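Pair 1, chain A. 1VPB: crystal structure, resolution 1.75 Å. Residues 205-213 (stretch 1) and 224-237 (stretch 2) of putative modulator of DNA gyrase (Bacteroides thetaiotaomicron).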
# COMPACT_ATOMS: atom_id res chain seq x y z
N ARG A 205 -8.42 -9.80 21.62
CA ARG A 205 -7.01 -9.52 21.81
C ARG A 205 -6.80 -8.07 21.38
O ARG A 205 -6.23 -7.78 20.32
CB ARG A 205 -6.14 -10.48 20.98
CG ARG A 205 -6.47 -11.98 21.12
CD ARG A 205 -5.59 -12.76 22.08
N PRO A 206 -7.30 -7.13 22.19
CA PRO A 206 -7.15 -5.71 21.89
C PRO A 206 -5.71 -5.21 21.89
O PRO A 206 -4.86 -5.71 22.62
CB PRO A 206 -7.88 -5.02 23.05
CG PRO A 206 -8.03 -6.01 24.06
CD PRO A 206 -8.06 -7.35 23.43
N SER A 207 -5.47 -4.18 21.09
CA SER A 207 -4.13 -3.64 20.98
C SER A 207 -4.17 -2.12 20.93
O SER A 207 -5.21 -1.51 20.65
CB SER A 207 -3.42 -4.21 19.75
OG SER A 207 -3.89 -3.61 18.57
N ALA A 208 -3.03 -1.51 21.27
CA ALA A 208 -2.90 -0.06 21.19
C ALA A 208 -1.44 0.28 20.97
O ALA A 208 -0.58 -0.55 21.14
CB ALA A 208 -3.39 0.61 22.44
N TYR A 209 -1.22 1.55 20.64
CA TYR A 209 0.10 2.04 20.29
C TYR A 209 0.33 3.44 20.80
O TYR A 209 -0.61 4.16 21.16
CB TYR A 209 0.24 2.05 18.78
CG TYR A 209 -0.79 2.90 18.05
N TRP A 210 1.59 3.83 20.79
CA TRP A 210 1.96 5.21 20.94
C TRP A 210 3.24 5.43 20.16
O TRP A 210 3.97 4.49 19.93
CB TRP A 210 2.18 5.55 22.42
CG TRP A 210 2.34 7.00 22.63
CD1 TRP A 210 3.49 7.69 22.89
CD2 TRP A 210 1.30 7.98 22.55
NE1 TRP A 210 3.22 9.04 23.00
CE2 TRP A 210 1.88 9.24 22.82
CE3 TRP A 210 -0.08 7.91 22.32
CZ2 TRP A 210 1.14 10.42 22.83
CZ3 TRP A 210 -0.82 9.07 22.36
CH2 TRP A 210 -0.21 10.31 22.59
N TYR A 211 3.49 6.67 19.74
CA TYR A 211 4.72 7.01 19.07
C TYR A 211 5.03 8.45 19.25
O TYR A 211 4.17 9.28 19.59
CB TYR A 211 4.66 6.65 17.59
CG TYR A 211 3.89 7.65 16.84
CD1 TYR A 211 2.51 7.60 16.82
CD2 TYR A 211 4.53 8.72 16.21
CE1 TYR A 211 1.77 8.55 16.14
CE2 TYR A 211 3.81 9.67 15.54
CZ TYR A 211 2.43 9.58 15.51
OH TYR A 211 1.69 10.54 14.84
N GLU A 212 6.31 8.75 19.08
CA GLU A 212 6.85 10.08 19.19
C GLU A 212 7.74 10.24 17.96
O GLU A 212 8.30 9.25 17.47
CB GLU A 212 7.73 10.19 20.41
CG GLU A 212 7.03 10.07 21.76
CD GLU A 212 6.10 11.20 22.12
OE1 GLU A 212 6.01 12.20 21.40
OE2 GLU A 212 5.45 11.06 23.20
N SER A 213 7.81 11.48 17.46
CA SER A 213 8.73 11.81 16.37
C SER A 213 9.30 13.21 16.48
O SER A 213 8.79 14.07 17.22
CB SER A 213 8.07 11.55 14.99
OG SER A 213 7.00 12.43 14.77
N GLY A 224 8.41 7.12 28.10
CA GLY A 224 6.97 7.14 28.33
C GLY A 224 6.14 6.49 27.26
O GLY A 224 4.92 6.35 27.39
N ILE A 225 6.80 6.05 26.19
CA ILE A 225 6.09 5.56 25.02
C ILE A 225 5.47 4.20 25.28
O ILE A 225 4.30 3.97 24.92
CB ILE A 225 7.02 5.52 23.79
CG1 ILE A 225 7.54 6.94 23.49
CG2 ILE A 225 6.26 4.98 22.57
CD1 ILE A 225 8.60 7.01 22.37
N GLY A 226 6.24 3.29 25.88
CA GLY A 226 5.73 1.95 26.20
C GLY A 226 4.69 2.06 27.29
O GLY A 226 3.62 1.45 27.23
N GLN A 227 4.98 2.91 28.26
CA GLN A 227 4.02 3.20 29.30
C GLN A 227 2.67 3.66 28.75
O GLN A 227 1.63 3.09 29.09
CB GLN A 227 4.59 4.25 30.23
CG GLN A 227 3.79 4.40 31.52
CD GLN A 227 4.17 5.65 32.27
OE1 GLN A 227 5.33 6.07 32.24
NE2 GLN A 227 3.20 6.24 32.96
N LYS A 228 2.68 4.68 27.90
CA LYS A 228 1.46 5.19 27.29
C LYS A 228 0.70 4.17 26.47
O LYS A 228 -0.52 4.09 26.56
CB LYS A 228 1.75 6.41 26.40
CG LYS A 228 1.97 7.70 27.21
CD LYS A 228 2.32 8.88 26.28
CE LYS A 228 2.89 10.11 27.01
NZ LYS A 228 4.23 9.87 27.62
N ALA A 229 1.41 3.34 25.71
CA ALA A 229 0.73 2.29 24.94
C ALA A 229 0.04 1.30 25.86
O ALA A 229 -1.05 0.82 25.54
CB ALA A 229 1.72 1.54 24.02
N LEU A 230 0.70 0.96 26.96
CA LEU A 230 0.11 0.01 27.90
C LEU A 230 -1.16 0.60 28.51
O LEU A 230 -2.20 -0.07 28.61
CB LEU A 230 1.11 -0.38 28.99
CG LEU A 230 0.55 -1.35 30.02
CD1 LEU A 230 0.01 -2.60 29.36
CD2 LEU A 230 1.59 -1.69 31.07
N GLU A 231 -1.07 1.84 28.95
CA GLU A 231 -2.23 2.55 29.53
C GLU A 231 -3.40 2.60 28.53
O GLU A 231 -4.52 2.34 28.90
CB GLU A 231 -1.82 3.96 29.99
CG GLU A 231 -0.78 3.96 31.11
CD GLU A 231 -0.12 5.33 31.34
OE1 GLU A 231 -0.30 6.27 30.50
OE2 GLU A 231 0.61 5.47 32.38
N ARG A 232 -3.11 2.88 27.27
CA ARG A 232 -4.11 2.93 26.21
C ARG A 232 -4.78 1.60 25.90
O ARG A 232 -5.99 1.54 25.62
CB ARG A 232 -3.50 3.46 24.93
CG ARG A 232 -3.30 4.93 24.99
CD ARG A 232 -2.25 5.43 24.03
NE ARG A 232 -2.65 5.29 22.63
CZ ARG A 232 -3.50 6.12 22.02
NH1 ARG A 232 -4.13 7.08 22.70
NH2 ARG A 232 -3.74 5.95 20.73
N VAL A 233 -4.02 0.52 25.91
CA VAL A 233 -4.63 -0.75 25.58
C VAL A 233 -5.48 -1.27 26.74
O VAL A 233 -6.50 -1.90 26.50
CB VAL A 233 -3.62 -1.80 25.11
CG1 VAL A 233 -2.66 -2.21 26.24
CG2 VAL A 233 -4.37 -2.98 24.49
N LEU A 234 -5.07 -0.99 27.98
CA LEU A 234 -5.83 -1.42 29.15
C LEU A 234 -7.17 -0.69 29.24
O LEU A 234 -8.13 -1.22 29.78
CB LEU A 234 -5.04 -1.21 30.46
CG LEU A 234 -3.78 -2.06 30.63
CD1 LEU A 234 -2.92 -1.58 31.80
CD2 LEU A 234 -4.11 -3.54 30.79
N ARG A 235 -7.22 0.54 28.74
CA ARG A 235 -8.43 1.34 28.72
C ARG A 235 -9.45 0.80 27.73
O ARG A 235 -10.60 1.22 27.76
CB ARG A 235 -8.09 2.79 28.36
CG ARG A 235 -7.61 3.60 29.56
CD ARG A 235 -7.24 5.05 29.22
NE ARG A 235 -6.81 5.78 30.41
N LYS A 236 -9.02 -0.11 26.86
CA LYS A 236 -9.91 -0.72 25.89
C LYS A 236 -10.71 -1.89 26.50
O LYS A 236 -11.58 -2.44 25.85
CB LYS A 236 -9.14 -1.22 24.67
CG LYS A 236 -8.38 -0.12 23.88
CD LYS A 236 -8.10 -0.59 22.45
CE LYS A 236 -7.44 0.49 21.59
NZ LYS A 236 -7.47 0.14 20.11
N LEU A 237 -10.38 -2.27 27.73
CA LEU A 237 -11.03 -3.39 28.37
C LEU A 237 -12.44 -2.98 28.81
O LEU A 237 -12.63 -1.90 29.35
CB LEU A 237 -10.23 -3.86 29.59
CG LEU A 237 -8.89 -4.57 29.32
CD1 LEU A 237 -8.19 -4.83 30.65
CD2 LEU A 237 -9.08 -5.87 28.53
O HOH W 1 -3.83 2.81 20.10
O HOH W 2 5.81 9.41 25.62

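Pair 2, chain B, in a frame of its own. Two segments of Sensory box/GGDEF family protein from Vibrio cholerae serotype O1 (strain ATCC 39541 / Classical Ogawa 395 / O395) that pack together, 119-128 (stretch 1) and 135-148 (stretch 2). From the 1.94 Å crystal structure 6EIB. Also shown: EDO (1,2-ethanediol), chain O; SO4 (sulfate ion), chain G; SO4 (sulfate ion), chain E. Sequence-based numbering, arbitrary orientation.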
# COMPACT_ATOMS: atom_id res chain seq x y z
N LEU B 119 6.81 5.11 6.31
CA LEU B 119 6.52 3.94 5.49
C LEU B 119 7.23 4.10 4.17
O LEU B 119 7.69 5.19 3.85
CB LEU B 119 4.99 3.77 5.31
CG LEU B 119 4.16 4.85 4.60
CD1 LEU B 119 4.23 4.71 3.07
CD2 LEU B 119 2.70 4.77 5.07
N CYS B 120 7.37 3.01 3.40
CA CYS B 120 7.85 3.12 2.03
C CYS B 120 6.76 2.55 1.16
O CYS B 120 5.95 1.78 1.66
CB CYS B 120 9.15 2.34 1.79
SG CYS B 120 10.58 3.13 2.61
N ALA B 121 6.77 2.88 -0.12
CA ALA B 121 5.73 2.38 -1.01
C ALA B 121 6.33 2.09 -2.36
O ALA B 121 7.26 2.79 -2.80
CB ALA B 121 4.55 3.42 -1.14
N GLY B 122 5.82 1.05 -3.01
CA GLY B 122 6.22 0.79 -4.38
C GLY B 122 4.92 0.77 -5.18
O GLY B 122 3.89 0.30 -4.69
N VAL B 123 4.97 1.25 -6.42
CA VAL B 123 3.77 1.37 -7.26
C VAL B 123 3.91 0.75 -8.65
O VAL B 123 4.92 0.94 -9.34
CB VAL B 123 3.40 2.84 -7.46
CG1 VAL B 123 2.05 2.95 -8.17
CG2 VAL B 123 3.39 3.58 -6.12
N SER B 124 2.90 0.02 -9.11
CA SER B 124 2.93 -0.39 -10.48
C SER B 124 1.50 -0.48 -10.94
O SER B 124 0.57 -0.10 -10.22
CB SER B 124 3.64 -1.75 -10.66
OG SER B 124 3.95 -2.00 -12.04
N SER B 125 1.33 -1.02 -12.14
CA SER B 125 -0.01 -1.20 -12.67
C SER B 125 -0.05 -2.31 -13.71
O SER B 125 0.99 -2.78 -14.18
CB SER B 125 -0.51 0.10 -13.27
OG SER B 125 0.22 0.43 -14.43
N LEU B 126 -1.26 -2.70 -14.12
CA LEU B 126 -1.42 -3.76 -15.12
C LEU B 126 -0.66 -3.40 -16.40
O LEU B 126 -0.76 -2.26 -16.88
CB LEU B 126 -2.91 -3.96 -15.45
CG LEU B 126 -3.34 -4.91 -16.57
CD1 LEU B 126 -3.09 -6.32 -16.19
CD2 LEU B 126 -4.80 -4.66 -16.96
N HIS B 127 0.14 -4.34 -16.92
CA HIS B 127 0.81 -4.19 -18.22
C HIS B 127 0.20 -5.20 -19.22
O HIS B 127 -0.38 -6.21 -18.82
CB HIS B 127 2.33 -4.42 -18.13
CG HIS B 127 3.07 -3.37 -17.35
ND1 HIS B 127 4.45 -3.36 -17.25
CD2 HIS B 127 2.64 -2.32 -16.62
CE1 HIS B 127 4.83 -2.33 -16.52
NE2 HIS B 127 3.75 -1.68 -16.11
N HIS B 128 0.35 -4.97 -20.52
CA HIS B 128 -0.26 -5.88 -21.50
C HIS B 128 0.16 -7.37 -21.43
O HIS B 128 -0.68 -8.26 -21.57
CB HIS B 128 -0.02 -5.32 -22.90
CG HIS B 128 -0.81 -4.08 -23.15
ND1 HIS B 128 -2.20 -4.07 -23.12
CD2 HIS B 128 -0.44 -2.79 -23.34
CE1 HIS B 128 -2.63 -2.84 -23.33
NE2 HIS B 128 -1.58 -2.04 -23.47
N ASP B 135 1.95 -10.96 -11.54
CA ASP B 135 2.82 -10.14 -12.42
C ASP B 135 2.85 -8.68 -11.96
O ASP B 135 3.87 -7.99 -12.15
CB ASP B 135 2.36 -10.17 -13.87
CG ASP B 135 2.62 -11.52 -14.56
OD1 ASP B 135 3.73 -12.06 -14.36
OD2 ASP B 135 1.70 -12.00 -15.27
N ILE B 136 1.72 -8.19 -11.46
CA ILE B 136 1.63 -6.80 -10.99
C ILE B 136 2.30 -6.66 -9.62
O ILE B 136 3.13 -5.76 -9.42
CB ILE B 136 0.17 -6.32 -10.90
CG1 ILE B 136 -0.51 -6.43 -12.27
CG2 ILE B 136 0.09 -4.83 -10.45
CD1 ILE B 136 -2.01 -5.94 -12.30
N TYR B 137 1.94 -7.54 -8.69
CA TYR B 137 2.50 -7.53 -7.35
C TYR B 137 4.03 -7.61 -7.37
O TYR B 137 4.72 -6.93 -6.59
CB TYR B 137 1.96 -8.71 -6.50
CG TYR B 137 2.63 -8.73 -5.13
CD1 TYR B 137 2.26 -7.81 -4.16
CD2 TYR B 137 3.71 -9.57 -4.86
CE1 TYR B 137 2.90 -7.75 -2.91
CE2 TYR B 137 4.37 -9.51 -3.61
CZ TYR B 137 3.95 -8.60 -2.64
OH TYR B 137 4.56 -8.51 -1.37
N ARG B 138 4.57 -8.44 -8.26
CA ARG B 138 6.02 -8.55 -8.41
C ARG B 138 6.66 -7.19 -8.69
O ARG B 138 7.73 -6.85 -8.14
CB ARG B 138 6.36 -9.54 -9.53
CG ARG B 138 7.79 -9.53 -9.89
CD ARG B 138 8.06 -10.45 -11.04
NE ARG B 138 9.49 -10.40 -11.34
CZ ARG B 138 10.01 -9.54 -12.20
NH1 ARG B 138 9.20 -8.70 -12.85
NH2 ARG B 138 11.31 -9.55 -12.43
N ARG B 139 6.00 -6.38 -9.52
CA ARG B 139 6.55 -5.07 -9.87
C ARG B 139 6.37 -4.05 -8.73
O ARG B 139 7.28 -3.28 -8.45
CB ARG B 139 5.93 -4.54 -11.17
CG ARG B 139 6.35 -5.31 -12.44
CD ARG B 139 5.88 -4.62 -13.66
NE ARG B 139 4.43 -4.53 -13.65
CZ ARG B 139 3.63 -5.36 -14.33
NH1 ARG B 139 4.16 -6.31 -15.09
NH2 ARG B 139 2.30 -5.21 -14.28
N SER B 140 5.21 -4.04 -8.07
CA SER B 140 5.06 -3.08 -6.97
C SER B 140 5.95 -3.51 -5.81
O SER B 140 6.51 -2.67 -5.12
CB SER B 140 3.60 -2.91 -6.52
OG SER B 140 3.03 -4.08 -5.96
N ASP B 141 6.08 -4.82 -5.59
CA ASP B 141 6.93 -5.31 -4.51
C ASP B 141 8.38 -4.93 -4.80
O ASP B 141 9.12 -4.53 -3.88
CB ASP B 141 6.76 -6.84 -4.36
CG ASP B 141 7.44 -7.41 -3.09
OD1 ASP B 141 7.50 -6.70 -2.06
OD2 ASP B 141 7.92 -8.57 -3.13
N GLN B 142 8.80 -5.02 -6.06
CA GLN B 142 10.20 -4.69 -6.39
C GLN B 142 10.50 -3.20 -6.26
O GLN B 142 11.57 -2.79 -5.81
CB GLN B 142 10.54 -5.14 -7.81
CG GLN B 142 12.02 -5.09 -8.10
CD GLN B 142 12.36 -5.26 -9.56
OE1 GLN B 142 12.68 -4.28 -10.24
NE2 GLN B 142 12.27 -6.49 -10.06
N ALA B 143 9.51 -2.39 -6.63
CA ALA B 143 9.59 -0.95 -6.49
C ALA B 143 9.61 -0.59 -5.03
O ALA B 143 10.26 0.38 -4.65
CB ALA B 143 8.37 -0.23 -7.24
N LEU B 144 8.87 -1.32 -4.20
CA LEU B 144 8.93 -1.08 -2.77
C LEU B 144 10.34 -1.32 -2.22
O LEU B 144 10.93 -0.46 -1.54
CB LEU B 144 7.90 -1.99 -2.06
CG LEU B 144 7.98 -2.15 -0.53
CD1 LEU B 144 7.77 -0.79 0.23
CD2 LEU B 144 6.88 -3.11 -0.07
N TYR B 145 10.93 -2.45 -2.57
CA TYR B 145 12.27 -2.75 -2.08
C TYR B 145 13.32 -1.83 -2.70
O TYR B 145 14.36 -1.54 -2.08
CB TYR B 145 12.58 -4.27 -2.25
CG TYR B 145 11.92 -5.00 -1.09
CD1 TYR B 145 10.54 -5.21 -1.07
CD2 TYR B 145 12.66 -5.39 0.04
CE1 TYR B 145 9.91 -5.80 0.00
CE2 TYR B 145 12.03 -6.01 1.14
CZ TYR B 145 10.65 -6.19 1.11
OH TYR B 145 9.97 -6.79 2.17
N LYS B 146 13.06 -1.36 -3.92
CA LYS B 146 13.95 -0.37 -4.52
C LYS B 146 13.88 0.94 -3.69
O LYS B 146 14.91 1.56 -3.37
CB LYS B 146 13.53 -0.16 -5.98
CG LYS B 146 14.42 0.69 -6.87
CD LYS B 146 13.73 0.87 -8.26
CE LYS B 146 13.19 -0.47 -8.84
NZ LYS B 146 12.18 -0.34 -9.99
N ALA B 147 12.66 1.33 -3.32
CA ALA B 147 12.47 2.51 -2.47
C ALA B 147 13.25 2.39 -1.15
O ALA B 147 13.96 3.30 -0.73
CB ALA B 147 10.97 2.71 -2.19
N LYS B 148 13.13 1.23 -0.52
CA LYS B 148 13.79 0.94 0.76
C LYS B 148 15.32 1.01 0.70
O LYS B 148 15.97 1.20 1.73
CB LYS B 148 13.33 -0.43 1.25
CG LYS B 148 11.87 -0.45 1.66
CD LYS B 148 11.42 -1.89 1.97
CE LYS B 148 12.01 -2.41 3.25
NZ LYS B 148 11.30 -1.77 4.39
C1 EDO O . -2.84 -6.68 -24.83
O1 EDO O . -1.74 -6.16 -25.59
C2 EDO O . -2.33 -7.82 -23.96
O2 EDO O . -3.19 -8.02 -22.84
S SO4 G . 12.93 -7.28 -14.18
O1 SO4 G . 12.14 -6.92 -13.01
O2 SO4 G . 13.92 -6.24 -14.41
O3 SO4 G . 13.64 -8.54 -13.92
O4 SO4 G . 12.05 -7.41 -15.33
S SO4 E . -1.42 2.91 -16.92
O1 SO4 E . -1.48 1.81 -15.96
O2 SO4 E . -1.50 4.18 -16.21
O3 SO4 E . -0.17 2.85 -17.68
O4 SO4 E . -2.58 2.84 -17.83

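In both pairs a helix lies across a single strand, running nearly against it: the angle between the N-to-C directions is 150° in pair 1 and 146° in pair 2. Superposed on 14 central residues, the backbones agree closely. The axes approach to 6.6 Å in pair 1 but to 5.7 Å in pair 2, and much of the comparison turns on what fills this space.

The match of A208(A) with G122(B) shows the difference best; their helix partners V233(A) and L144(B) also coincide. In pair 1 the alanine methyl points toward the helix and rests on its backbone, with A208(A) CB 3.5 Å from V233(A) N and 3.6 Å from V233(A) CB. It is a small, apolar spacer, and the CA atoms of A208(A) and V233(A) stay 4.8 Å apart. In pair 2 the CA atoms of G122(B) and L144(B) are only 3.7 Å apart. Glycine allows this: G122(B) CA lies 3.4 Å from L144(B) N and makes a CA-H...O contact with S140(B) O at 3.6 Å, whereas an ideal CB on that residue would sit 2.1 Å from L144(B) N and 2.3 Å from S140(B) O.

In the second stretch, R232(A), on the helix, matches A143(B), and K236(A), in the turn after it, matches A147(B). Pair 1 has two long, basic side chains here that reach strand carbonyls: R232(A) NE donates to Y209(A) O at 2.8 Å, and K236(A) NZ to S207(A) O at 2.8 Å. Their aliphatic portions also pack, R232(A) CB lying 3.8 Å from A208(A) CB. Pair 2 has methyl groups in the matched places; A143(B) CB is 3.8 Å from V123(B) N, and A147(B) CB is 3.8 Å from A121(B) O.

One turn earlier, the matched K228(A) and R139(B) both point toward the strand, but they meet different residues. Opposite K228(A), W210(A) offers a broad ring: K228(A) CD lies over one face, 3.6 Å from the centroid of the five-membered ring, in a CH-pi contact. The indole nitrogen is not wasted, since W210(A) NE1 donates to E212(A) OE2 at 3.0 Å, and a water joins that carboxylate to K228(A) NZ. At the tryptophan's position pair 2 has the small S124(B), whose OG accepts a hydrogen bond from R139(B) NE at 3.0 Å. The planar guanidinium suits several tasks at once: R139(B) NH2 donates to S125(B) O at 2.8 Å, while the group lies flat on the H127(B) ring, with planes only 4° apart.

Some positions keep their character. I225(A) and I136(B) coincide with the same m,t rotamer, and each meets the same strand-side position, filled by different residues: I225(A) CD1 is 3.5 Å from E212(A) CG, and I136(B) CD1 is 3.8 Å from L126(B) CB. In pair 1, I225(A) CG2 also lies 3.9 Å from W210(A) CD1. Toward the start of the first stretch, the matched P206(A), just before the strand, and C120(B), within it, supply compact apolar surface, P206(A) CB to V233(A) CG2 at 4.3 Å and C120(B) CB to L144(B) CD1 at 3.8 Å.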